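Local coordinates for protein PP1b (PDB 6JDR) that probably unwinds RNA and DNA duplexes with 5' to 3' polarity at the expense of ATP hydrolysis, as the zinc-binding helicase nsp10 of an arterivirus, at residues Y170-T176 / L224-C230; H232-L236 / S260-V264; H28-Q33 / P55-T61; H32-P36 / L68-Y73. The protein carries 1 engineered substitution. The contacts are given in a common frame with arbitrary orientation. Numbering follows the deposited sequence.

From the N terminus, interactions 3 and 4 start from the same zinc-binding loop and share His32 and Gln33. Interaction 3 closes first, at 55-61; interaction 4 closes at 68-73, just past helix 63-67, so the two loops overlap along the chain. Interactions 1 and 2 follow in series within the helicase core. Interaction 1 joins the ends of two neighbouring parallel strands, and interaction 2 packs the next helix against a later loop. They touch through Cys230 and Val235 and share a zinc ion held by Ala228 O and Ser260 O. Leu233, on the helix of interaction 2, packs on Leu68 and Val71 of interaction 4, tying the zinc-binding region to the helicase core.

Interaction 1: residues Y170-T176 / L224-C230; sequences YTPTHQT and LDEAAYC. With ZN (zinc ion), chain E.
Two neighbouring parallel strands end side by side here. Tyr170 pairs with Leu224 (CA-CA 4.9 Å), and Asp225 N donates to Tyr170 O at 2.8 Å. Tyr170 (chi1 m) and Leu224 (chi1 -142°, between wells) lie on the same sheet face, Tyr170 CB 4.2 Å from Leu224 CD2, while Tyr170 OH bonds to Cys217 N. Thr171 (t) sends OG1 to Asp225 OD2 at 2.9 Å; Asp225 is also t, and a water donates to this OD2 (2.7 Å) and to Thr176 O. After Pro172 a helix starts with a capping box, Thr173 and Thr176 both p: Thr176 N donates to Thr173 OG1 (3.1 Å) and Thr173 N to Thr176 OG1 (2.9 Å). Pro172 CD lies 3.5 Å from Asp225 O and 3.9 Å from Cys230 SG. Glu226 (phi/psi 50/50, chi1 m) leads into a 3-10 segment, where Ala228 O binds zinc at 2.3 Å. The Asp-Glu pair following a core strand is consistent with the Walker B motif (motif II) of superfamily 1 helicases.

Interaction 2: residues H232-L236 / S260-V264; sequences HLDVL and SHCYV. With ZN (zinc ion), chain E.
The 232-236 segment is the opening turn of helix 232-239, with Leu236 N bonded to His232 O at 3.1 Å. Beside it, 260-264 runs extended through His261 and Cys262 before bending at Tyr263, and the backbones come closest at His232 and Cys262 (CA-CA 5.2 Å). The contact thus packs a helix of the parallel-sheet helicase core onto the loop between strands 245-248 and 270-276. His232 (chi1 m) reaches toward that loop and lays its imidazole under Cys262, whose CA stands 3.8 Å from the ring centroid, 8° off the normal, a CH-pi contact. Further along the helix, Val235 (t) places CG1 4.0 Å from Cys262 SG and 4.1 Å from Val264 CG2. Leu236 (m, t) extends CD2 to 3.9 Å from Tyr263 CE2 and 4.0 Å from Val264 CG1, closing an apolar patch that Val137 of helix 134-142 also lines. At the polar end, water 3 lies 2.9 Å from His232 NE2, while Ser260 O binds zinc at 2.4 Å, sharing the ion with Ala228 O.

Interaction 3: residues H28-Q33 / P55-T61; sequences HTHFHQ and PPLGKGT. With ZN (zinc ion), chain C; ZN (zinc ion), chain B.
Within the N-terminal zinc-binding domain, two irregular segments run past each other, with closest CA pairs His30-Leu57 (4.8 Å) and Phe31-Gly58 (4.7 Å). His28, in a short 3-10 turn that runs on through Thr29, works in two directions: ND1 binds zinc at 2.1 Å in the site completed by Cys7, Cys10 and Cys25, while NE2 makes a weak hydrogen bond to Thr61 OG1 (3.3 Å). Thr29 OG1, itself bonded to Val26 O, accepts from His30 ND1 at 2.9 Å, and the edge of this second imidazole faces Pro55 O; a water accepts weakly from His30 NE2 and donates to Pro55 O, 2.8 Å from each. The main tie is backbone: Gly58 N donates to His30 O at 2.7 Å and 174°. Phe31 (m) brings its ring alongside the other segment, CD1 3.6 Å from Gly58 CA, with Lys59 O at the ring edge, 3.3 Å from CD1; a CB at Gly58 would clash with this ring. Water 5 links Phe31 O (2.7 Å) with Thr61 N (3.0 Å). His32 turns away to a second zinc, bound through NE2 at 2.1 Å. Gln33 (m, t) leaves NE2 3.3 Å from Gly58 O in poor hydrogen-bonding geometry.

Interaction 4: residues H32-P36 / L68-Y73; sequences HQHCP and LEQVPY. With ZN (zinc ion), chain B.
Neither segment is regular; 68-73 wraps around the His34 imidazole, with nearest CA pairs His34-Leu68 (6.5 Å) and Cys35-Tyr73 (6.3 Å). Leu68 (m, t) points toward 32-36: its CD1 lies 3.7 Å from His32 CE1 and over one face of the His34 ring, and its CB is 4.2 Å from the centroid of that ring, an off-centre CH-pi contact. The chain next makes a turn, Val71 N donating to Leu68 O at 3.0 Å, with Glu69 and Gln70 directed away. This turn presents Val71 O to the edge of the imidazole, where His34 NE2 donates to it at 2.6 Å and 137°. Val71 also packs on Leu233 of helix 232-239, as does Leu68, so the segment bridges to the helicase core. Beyond Pro72, Tyr73 (t) turns back toward 32-36. Its CB covers the other face of the His34 ring, and its own ring takes Cys35 CB over the face, 3.8 Å from the centroid, with Cys35 SG in a sulfur-aromatic contact; Pro36 CD sits 3.6 Å from Tyr73 CE2. His34 (t) is thereby sandwiched while its ND1 holds the metal at 2.2 Å, together with Cys20, Cys35 SG at 2.3 Å and His32, whose NE2 binds at 2.1 Å and whose ND1 is bonded to Tyr9 OH. The bond to Val71 O is a second-shell hydrogen bond from the non-ligating nitrogen of a zinc-bound histidine, here in a Cys2His2 site of the N-terminal zinc-binding domain.

Interaction 1: residues Y170-T176 / L224-C230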
# COMPACT_ATOMS: atom_id res chain seq x y z
N TYR A 170 -3.67 -0.69 8.62
CA TYR A 170 -3.15 -1.48 9.72
C TYR A 170 -1.75 -1.00 10.09
O TYR A 170 -0.94 -0.71 9.20
CB TYR A 170 -3.13 -2.97 9.36
CG TYR A 170 -4.50 -3.56 9.13
CD1 TYR A 170 -5.26 -4.03 10.19
CD2 TYR A 170 -5.03 -3.66 7.84
CE1 TYR A 170 -6.52 -4.58 9.99
CE2 TYR A 170 -6.29 -4.21 7.63
CZ TYR A 170 -7.02 -4.67 8.70
OH TYR A 170 -8.27 -5.22 8.49
N THR A 171 -1.47 -0.92 11.38
CA THR A 171 -0.22 -0.36 11.87
C THR A 171 0.24 -1.12 13.14
O THR A 171 -0.59 -1.47 13.98
CB THR A 171 -0.38 1.15 12.13
OG1 THR A 171 0.89 1.74 12.42
CG2 THR A 171 -1.35 1.42 13.28
N PRO A 172 1.55 -1.39 13.25
CA PRO A 172 2.09 -2.32 14.26
C PRO A 172 2.02 -1.90 15.73
O PRO A 172 1.74 -2.75 16.57
CB PRO A 172 3.56 -2.48 13.83
CG PRO A 172 3.87 -1.25 13.06
CD PRO A 172 2.61 -0.93 12.33
N THR A 173 2.29 -0.64 16.05
CA THR A 173 2.37 -0.21 17.45
C THR A 173 1.44 0.94 17.77
O THR A 173 0.88 1.57 16.88
CB THR A 173 3.80 0.21 17.84
OG1 THR A 173 4.11 1.48 17.25
CG2 THR A 173 4.82 -0.85 17.38
N HIS A 174 1.30 1.21 19.06
CA HIS A 174 0.50 2.35 19.54
C HIS A 174 1.04 3.66 18.97
O HIS A 174 0.26 4.53 18.57
CB HIS A 174 0.53 2.42 21.07
CG HIS A 174 -0.24 1.32 21.74
ND1 HIS A 174 -0.50 1.32 23.09
CD2 HIS A 174 -0.82 0.21 21.24
CE1 HIS A 174 -1.19 0.24 23.40
NE2 HIS A 174 -1.40 -0.46 22.29
N GLN A 175 2.36 3.78 18.93
CA GLN A 175 3.00 5.00 18.48
C GLN A 175 2.81 5.22 16.98
O GLN A 175 2.48 6.33 16.56
CB GLN A 175 4.50 4.98 18.81
CG GLN A 175 5.21 6.30 18.55
CD GLN A 175 4.58 7.45 19.31
OE1 GLN A 175 4.33 7.36 20.51
NE2 GLN A 175 4.32 8.55 18.61
N THR A 176 3.00 4.17 16.19
CA THR A 176 2.80 4.26 14.74
C THR A 176 1.34 4.55 14.45
O THR A 176 1.02 5.35 13.57
CB THR A 176 3.28 2.99 13.99
OG1 THR A 176 2.60 1.84 14.49
CG2 THR A 176 4.79 2.80 14.15
N LEU A 224 -0.94 -1.44 4.86
CA LEU A 224 -0.06 -1.88 5.94
C LEU A 224 1.05 -0.85 6.16
O LEU A 224 1.96 -0.71 5.34
CB LEU A 224 0.56 -3.25 5.61
CG LEU A 224 0.74 -4.29 6.72
CD1 LEU A 224 2.00 -5.10 6.46
CD2 LEU A 224 0.77 -3.69 8.12
N ASP A 225 0.95 -0.13 7.27
CA ASP A 225 1.92 0.89 7.65
C ASP A 225 3.16 0.21 8.23
O ASP A 225 3.05 -0.84 8.85
CB ASP A 225 1.28 1.82 8.68
CG ASP A 225 2.18 2.96 9.11
OD1 ASP A 225 2.86 3.57 8.26
OD2 ASP A 225 2.19 3.26 10.33
N GLU A 226 4.33 0.79 8.00
CA GLU A 226 5.58 0.30 8.58
C GLU A 226 5.77 -1.20 8.38
O GLU A 226 6.07 -1.93 9.33
CB GLU A 226 5.64 0.63 10.08
CG GLU A 226 5.60 2.12 10.42
CD GLU A 226 6.90 2.84 10.07
OE1 GLU A 226 7.98 2.32 10.43
OE2 GLU A 226 6.83 3.92 9.45
N ALA A 227 5.61 -1.66 7.14
CA ALA A 227 5.59 -3.09 6.83
C ALA A 227 6.81 -3.87 7.35
O ALA A 227 6.67 -5.00 7.80
CB ALA A 227 5.43 -3.29 5.34
N ALA A 228 7.99 -3.25 7.31
CA ALA A 228 9.22 -3.93 7.72
C ALA A 228 9.33 -4.15 9.23
O ALA A 228 10.18 -4.92 9.69
CB ALA A 228 10.44 -3.16 7.23
N TYR A 229 8.46 -3.50 9.99
CA TYR A 229 8.46 -3.61 11.45
C TYR A 229 7.36 -4.54 11.97
O TYR A 229 7.30 -4.81 13.17
CB TYR A 229 8.31 -2.22 12.06
CG TYR A 229 9.45 -1.30 11.71
CD1 TYR A 229 10.53 -1.13 12.57
CD2 TYR A 229 9.46 -0.60 10.50
CE1 TYR A 229 11.59 -0.30 12.24
CE2 TYR A 229 10.51 0.24 10.16
CZ TYR A 229 11.57 0.38 11.04
OH TYR A 229 12.62 1.22 10.72
N CYS A 230 6.51 -5.06 11.09
CA CYS A 230 5.27 -5.71 11.51
C CYS A 230 5.45 -7.15 11.98
O CYS A 230 6.40 -7.83 11.60
CB CYS A 230 4.24 -5.67 10.39
SG CYS A 230 3.47 -4.06 10.19
ZN ZN E . 12.26 -5.33 10.68
O HOH W 1 2.90 5.68 11.30
O HOH W 2 13.30 -4.97 8.39

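Interaction 2: residues H232-L236 / S260-V264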
# COMPACT_ATOMS: atom_id res chain seq x y z
N HIS A 232 4.97 -10.93 11.94
CA HIS A 232 4.86 -11.79 10.76
C HIS A 232 3.55 -12.58 10.74
O HIS A 232 2.90 -12.66 9.71
CB HIS A 232 6.05 -12.75 10.66
CG HIS A 232 7.36 -12.06 10.42
ND1 HIS A 232 8.52 -12.76 10.15
CD2 HIS A 232 7.69 -10.75 10.39
CE1 HIS A 232 9.51 -11.90 9.99
NE2 HIS A 232 9.03 -10.68 10.13
N LEU A 233 3.18 -13.14 11.89
CA LEU A 233 1.95 -13.93 11.99
C LEU A 233 0.70 -13.08 11.77
O LEU A 233 -0.24 -13.52 11.12
CB LEU A 233 1.87 -14.64 13.35
CG LEU A 233 0.71 -15.62 13.53
CD1 LEU A 233 0.83 -16.80 12.57
CD2 LEU A 233 0.63 -16.11 14.96
N ASP A 234 0.70 -11.86 12.31
CA ASP A 234 -0.43 -10.94 12.09
C ASP A 234 -0.57 -10.58 10.61
O ASP A 234 -1.69 -10.42 10.12
CB ASP A 234 -0.27 -9.66 12.91
CG ASP A 234 -0.50 -9.88 14.38
OD1 ASP A 234 -1.21 -10.84 14.75
OD2 ASP A 234 0.02 -9.09 15.19
N VAL A 235 0.55 -10.46 9.91
CA VAL A 235 0.52 -10.15 8.49
C VAL A 235 -0.12 -11.31 7.72
O VAL A 235 -0.93 -11.10 6.81
CB VAL A 235 1.92 -9.84 7.94
CG1 VAL A 235 1.92 -9.79 6.42
CG2 VAL A 235 2.41 -8.51 8.51
N LEU A 236 0.23 -12.54 8.10
CA LEU A 236 -0.37 -13.72 7.50
C LEU A 236 -1.87 -13.82 7.79
O LEU A 236 -2.63 -14.28 6.95
CB LEU A 236 0.35 -14.98 7.96
CG LEU A 236 1.79 -15.16 7.48
CD1 LEU A 236 2.33 -16.48 8.00
CD2 LEU A 236 1.87 -15.12 5.96
N SER A 260 14.85 -8.15 9.57
CA SER A 260 13.77 -9.11 9.67
C SER A 260 12.52 -8.47 9.11
O SER A 260 12.15 -7.36 9.49
CB SER A 260 13.55 -9.52 11.13
OG SER A 260 12.30 -10.17 11.28
N HIS A 261 11.87 -9.16 8.19
CA HIS A 261 10.61 -8.71 7.62
C HIS A 261 9.86 -9.93 7.11
O HIS A 261 10.48 -10.95 6.82
CB HIS A 261 10.84 -7.70 6.50
CG HIS A 261 11.71 -8.22 5.39
ND1 HIS A 261 13.07 -8.05 5.37
CD2 HIS A 261 11.40 -8.91 4.27
CE1 HIS A 261 13.57 -8.60 4.28
NE2 HIS A 261 12.58 -9.13 3.59
N CYS A 262 8.55 -9.83 7.00
CA CYS A 262 7.75 -10.97 6.56
C CYS A 262 8.20 -11.43 5.18
O CYS A 262 8.40 -10.61 4.28
CB CYS A 262 6.26 -10.63 6.55
SG CYS A 262 5.19 -12.08 6.54
N TYR A 263 8.36 -12.74 5.02
CA TYR A 263 8.82 -13.33 3.75
C TYR A 263 7.95 -12.92 2.55
O TYR A 263 8.45 -12.83 1.43
CB TYR A 263 8.85 -14.86 3.84
CG TYR A 263 7.48 -15.48 3.72
CD1 TYR A 263 7.01 -15.95 2.50
CD2 TYR A 263 6.64 -15.58 4.83
CE1 TYR A 263 5.75 -16.50 2.38
CE2 TYR A 263 5.38 -16.14 4.72
CZ TYR A 263 4.93 -16.60 3.49
OH TYR A 263 3.68 -17.15 3.38
N VAL A 264 6.66 -12.67 2.80
CA VAL A 264 5.74 -12.31 1.72
C VAL A 264 6.19 -11.09 0.92
O VAL A 264 5.89 -11.00 -0.27
CB VAL A 264 4.29 -12.08 2.23
CG1 VAL A 264 3.70 -13.37 2.80
CG2 VAL A 264 4.21 -10.94 3.24
ZN ZN E . 12.26 -5.33 10.68
O HOH W 3 9.11 -7.93 11.01
O HOH W 2 13.30 -4.97 8.39

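Interaction 3: residues H28-Q33 / P55-T61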
# COMPACT_ATOMS: atom_id res chain seq x y z
N HIS A 28 -0.65 -33.45 6.76
CA HIS A 28 -0.05 -32.38 7.55
C HIS A 28 -0.15 -32.55 9.07
O HIS A 28 0.37 -31.73 9.82
CB HIS A 28 -0.62 -31.03 7.15
CG HIS A 28 -0.08 -30.52 5.85
ND1 HIS A 28 -0.81 -30.50 4.69
CD2 HIS A 28 1.14 -30.02 5.54
CE1 HIS A 28 -0.08 -30.01 3.71
NE2 HIS A 28 1.11 -29.70 4.20
N THR A 29 -0.80 -33.62 9.53
CA THR A 29 -0.79 -33.96 10.95
C THR A 29 0.62 -34.24 11.47
O THR A 29 0.85 -34.19 12.68
CB THR A 29 -1.67 -35.20 11.26
OG1 THR A 29 -1.32 -36.27 10.37
CG2 THR A 29 -3.14 -34.88 11.11
N HIS A 30 1.56 -34.54 10.57
CA HIS A 30 2.90 -34.96 10.98
C HIS A 30 4.02 -33.97 10.61
O HIS A 30 5.20 -34.30 10.72
CB HIS A 30 3.20 -36.35 10.38
CG HIS A 30 2.53 -37.48 11.09
ND1 HIS A 30 1.17 -37.57 11.24
CD2 HIS A 30 3.05 -38.58 11.69
CE1 HIS A 30 0.87 -38.68 11.90
NE2 HIS A 30 1.99 -39.31 12.19
N PHE A 31 3.65 -32.75 10.20
CA PHE A 31 4.64 -31.73 9.83
C PHE A 31 4.38 -30.39 10.53
O PHE A 31 4.65 -29.32 9.97
CB PHE A 31 4.67 -31.55 8.31
CG PHE A 31 5.03 -32.80 7.55
CD1 PHE A 31 6.36 -33.12 7.32
CD2 PHE A 31 4.04 -33.65 7.08
CE1 PHE A 31 6.70 -34.27 6.62
CE2 PHE A 31 4.37 -34.80 6.38
CZ PHE A 31 5.70 -35.11 6.15
N HIS A 32 3.89 -30.46 11.76
CA HIS A 32 3.59 -29.28 12.56
C HIS A 32 4.24 -29.41 13.93
O HIS A 32 3.64 -29.90 14.88
CB HIS A 32 2.07 -29.11 12.69
CG HIS A 32 1.65 -27.83 13.33
ND1 HIS A 32 1.39 -26.69 12.60
CD2 HIS A 32 1.43 -27.51 14.62
CE1 HIS A 32 1.03 -25.72 13.42
NE2 HIS A 32 1.04 -26.19 14.66
N GLN A 33 5.49 -28.97 14.02
CA GLN A 33 6.29 -29.14 15.23
C GLN A 33 6.00 -28.08 16.29
O GLN A 33 6.45 -28.20 17.42
CB GLN A 33 7.78 -29.15 14.87
CG GLN A 33 8.15 -30.24 13.88
CD GLN A 33 9.64 -30.36 13.65
OE1 GLN A 33 10.36 -29.36 13.63
NE2 GLN A 33 10.12 -31.58 13.47
N PRO A 55 5.61 -43.01 14.41
CA PRO A 55 6.24 -42.34 13.28
C PRO A 55 6.55 -40.87 13.60
O PRO A 55 5.66 -40.15 14.04
CB PRO A 55 5.20 -42.45 12.16
CG PRO A 55 4.41 -43.66 12.51
CD PRO A 55 4.38 -43.72 14.01
N PRO A 56 7.81 -40.43 13.38
CA PRO A 56 8.22 -39.13 13.89
C PRO A 56 7.70 -37.96 13.06
O PRO A 56 7.33 -38.14 11.90
CB PRO A 56 9.74 -39.20 13.81
CG PRO A 56 10.00 -40.07 12.63
CD PRO A 56 8.86 -41.05 12.56
N LEU A 57 7.68 -36.77 13.67
CA LEU A 57 7.27 -35.56 12.98
C LEU A 57 8.33 -35.15 11.96
O LEU A 57 9.52 -35.37 12.17
CB LEU A 57 7.05 -34.42 13.98
CG LEU A 57 5.94 -34.61 15.02
CD1 LEU A 57 6.01 -33.55 16.11
CD2 LEU A 57 4.56 -34.62 14.37
N GLY A 58 7.87 -34.55 10.86
CA GLY A 58 8.76 -34.05 9.81
C GLY A 58 8.95 -32.55 9.90
O GLY A 58 8.31 -31.87 10.71
N LYS A 59 9.84 -32.03 9.05
CA LYS A 59 10.13 -30.60 8.99
C LYS A 59 8.95 -29.87 8.36
O LYS A 59 8.24 -30.42 7.54
CB LYS A 59 11.40 -30.37 8.16
CG LYS A 59 11.81 -28.92 7.97
CD LYS A 59 13.00 -28.83 7.02
CE LYS A 59 13.45 -27.39 6.80
NZ LYS A 59 14.20 -26.86 7.98
N GLY A 60 8.76 -28.61 8.76
CA GLY A 60 7.70 -27.78 8.20
C GLY A 60 7.72 -27.74 6.68
O GLY A 60 8.79 -27.75 6.06
N THR A 61 6.53 -27.71 6.08
CA THR A 61 6.36 -27.67 4.63
C THR A 61 5.97 -26.28 4.13
O THR A 61 5.80 -26.07 2.92
CB THR A 61 5.25 -28.64 4.18
OG1 THR A 61 4.00 -28.25 4.77
CG2 THR A 61 5.59 -30.06 4.59
ZN ZN C . -2.84 -30.26 4.14
ZN ZN B . 0.67 -25.01 16.41
O HOH W 4 2.97 -40.24 14.64
O HOH W 5 3.96 -28.25 7.58

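Interaction 4: residues H32-P36 / L68-Y73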
# COMPACT_ATOMS: atom_id res chain seq x y z
N HIS A 32 3.89 -30.46 11.76
CA HIS A 32 3.59 -29.28 12.56
C HIS A 32 4.24 -29.41 13.93
O HIS A 32 3.64 -29.90 14.88
CB HIS A 32 2.07 -29.11 12.69
CG HIS A 32 1.65 -27.83 13.33
ND1 HIS A 32 1.39 -26.69 12.60
CD2 HIS A 32 1.43 -27.51 14.62
CE1 HIS A 32 1.03 -25.72 13.42
NE2 HIS A 32 1.04 -26.19 14.66
N GLN A 33 5.49 -28.97 14.02
CA GLN A 33 6.29 -29.14 15.23
C GLN A 33 6.00 -28.08 16.29
O GLN A 33 6.45 -28.20 17.42
CB GLN A 33 7.78 -29.15 14.87
CG GLN A 33 8.15 -30.24 13.88
CD GLN A 33 9.64 -30.36 13.65
OE1 GLN A 33 10.36 -29.36 13.63
NE2 GLN A 33 10.12 -31.58 13.47
N HIS A 34 5.23 -27.06 15.91
CA HIS A 34 4.87 -25.96 16.81
C HIS A 34 4.13 -26.40 18.07
O HIS A 34 4.39 -25.91 19.16
CB HIS A 34 4.03 -24.94 16.03
CG HIS A 34 3.52 -23.81 16.86
ND1 HIS A 34 2.18 -23.64 17.14
CD2 HIS A 34 4.16 -22.78 17.46
CE1 HIS A 34 2.02 -22.56 17.88
NE2 HIS A 34 3.21 -22.02 18.09
N CYS A 35 3.20 -27.33 17.91
CA CYS A 35 2.35 -27.77 19.02
C CYS A 35 1.70 -29.12 18.70
O CYS A 35 1.76 -29.57 17.56
CB CYS A 35 1.29 -26.71 19.32
SG CYS A 35 0.07 -26.48 18.02
N PRO A 36 1.10 -29.77 19.71
CA PRO A 36 0.52 -31.09 19.48
C PRO A 36 -0.60 -31.14 18.43
O PRO A 36 -1.39 -30.19 18.31
CB PRO A 36 -0.05 -31.47 20.86
CG PRO A 36 0.77 -30.70 21.83
CD PRO A 36 1.07 -29.40 21.14
N LEU A 68 6.02 -19.58 12.91
CA LEU A 68 5.56 -20.10 14.20
C LEU A 68 6.68 -20.45 15.18
O LEU A 68 6.41 -20.66 16.35
CB LEU A 68 4.64 -21.31 14.00
CG LEU A 68 3.24 -21.04 13.44
CD1 LEU A 68 2.52 -22.35 13.15
CD2 LEU A 68 2.42 -20.17 14.39
N GLU A 69 7.93 -20.50 14.72
CA GLU A 69 9.07 -20.73 15.62
C GLU A 69 9.24 -19.63 16.68
O GLU A 69 9.84 -19.87 17.72
CB GLU A 69 10.38 -20.89 14.82
CG GLU A 69 10.46 -22.23 14.09
CD GLU A 69 11.55 -22.29 13.04
OE1 GLU A 69 12.28 -21.30 12.86
OE2 GLU A 69 11.68 -23.35 12.39
N GLN A 70 8.70 -18.44 16.42
CA GLN A 70 8.72 -17.35 17.40
C GLN A 70 7.41 -17.21 18.16
O GLN A 70 7.26 -16.27 18.93
CB GLN A 70 9.02 -16.01 16.71
CG GLN A 70 10.11 -16.06 15.65
CD GLN A 70 11.33 -16.83 16.10
OE1 GLN A 70 11.75 -16.74 17.25
NE2 GLN A 70 11.91 -17.59 15.18
N VAL A 71 6.47 -18.13 17.94
CA VAL A 71 5.15 -18.05 18.57
C VAL A 71 5.02 -19.17 19.61
O VAL A 71 4.80 -20.32 19.25
CB VAL A 71 4.03 -18.16 17.51
CG1 VAL A 71 2.67 -17.94 18.15
CG2 VAL A 71 4.26 -17.16 16.39
N PRO A 72 5.19 -18.84 20.91
CA PRO A 72 5.13 -19.84 21.98
C PRO A 72 3.77 -20.50 22.14
O PRO A 72 2.75 -19.81 22.19
CB PRO A 72 5.44 -19.04 23.26
CG PRO A 72 6.07 -17.77 22.80
CD PRO A 72 5.55 -17.50 21.42
N TYR A 73 3.75 -21.83 22.22
CA TYR A 73 2.54 -22.55 22.55
C TYR A 73 2.43 -22.67 24.06
O TYR A 73 3.31 -23.24 24.71
CB TYR A 73 2.52 -23.94 21.90
CG TYR A 73 1.36 -24.78 22.38
CD1 TYR A 73 0.05 -24.37 22.16
CD2 TYR A 73 1.57 -25.96 23.08
CE1 TYR A 73 -1.02 -25.12 22.61
CE2 TYR A 73 0.50 -26.73 23.53
CZ TYR A 73 -0.79 -26.30 23.29
OH TYR A 73 -1.85 -27.05 23.74
ZN ZN B . 0.67 -25.01 16.41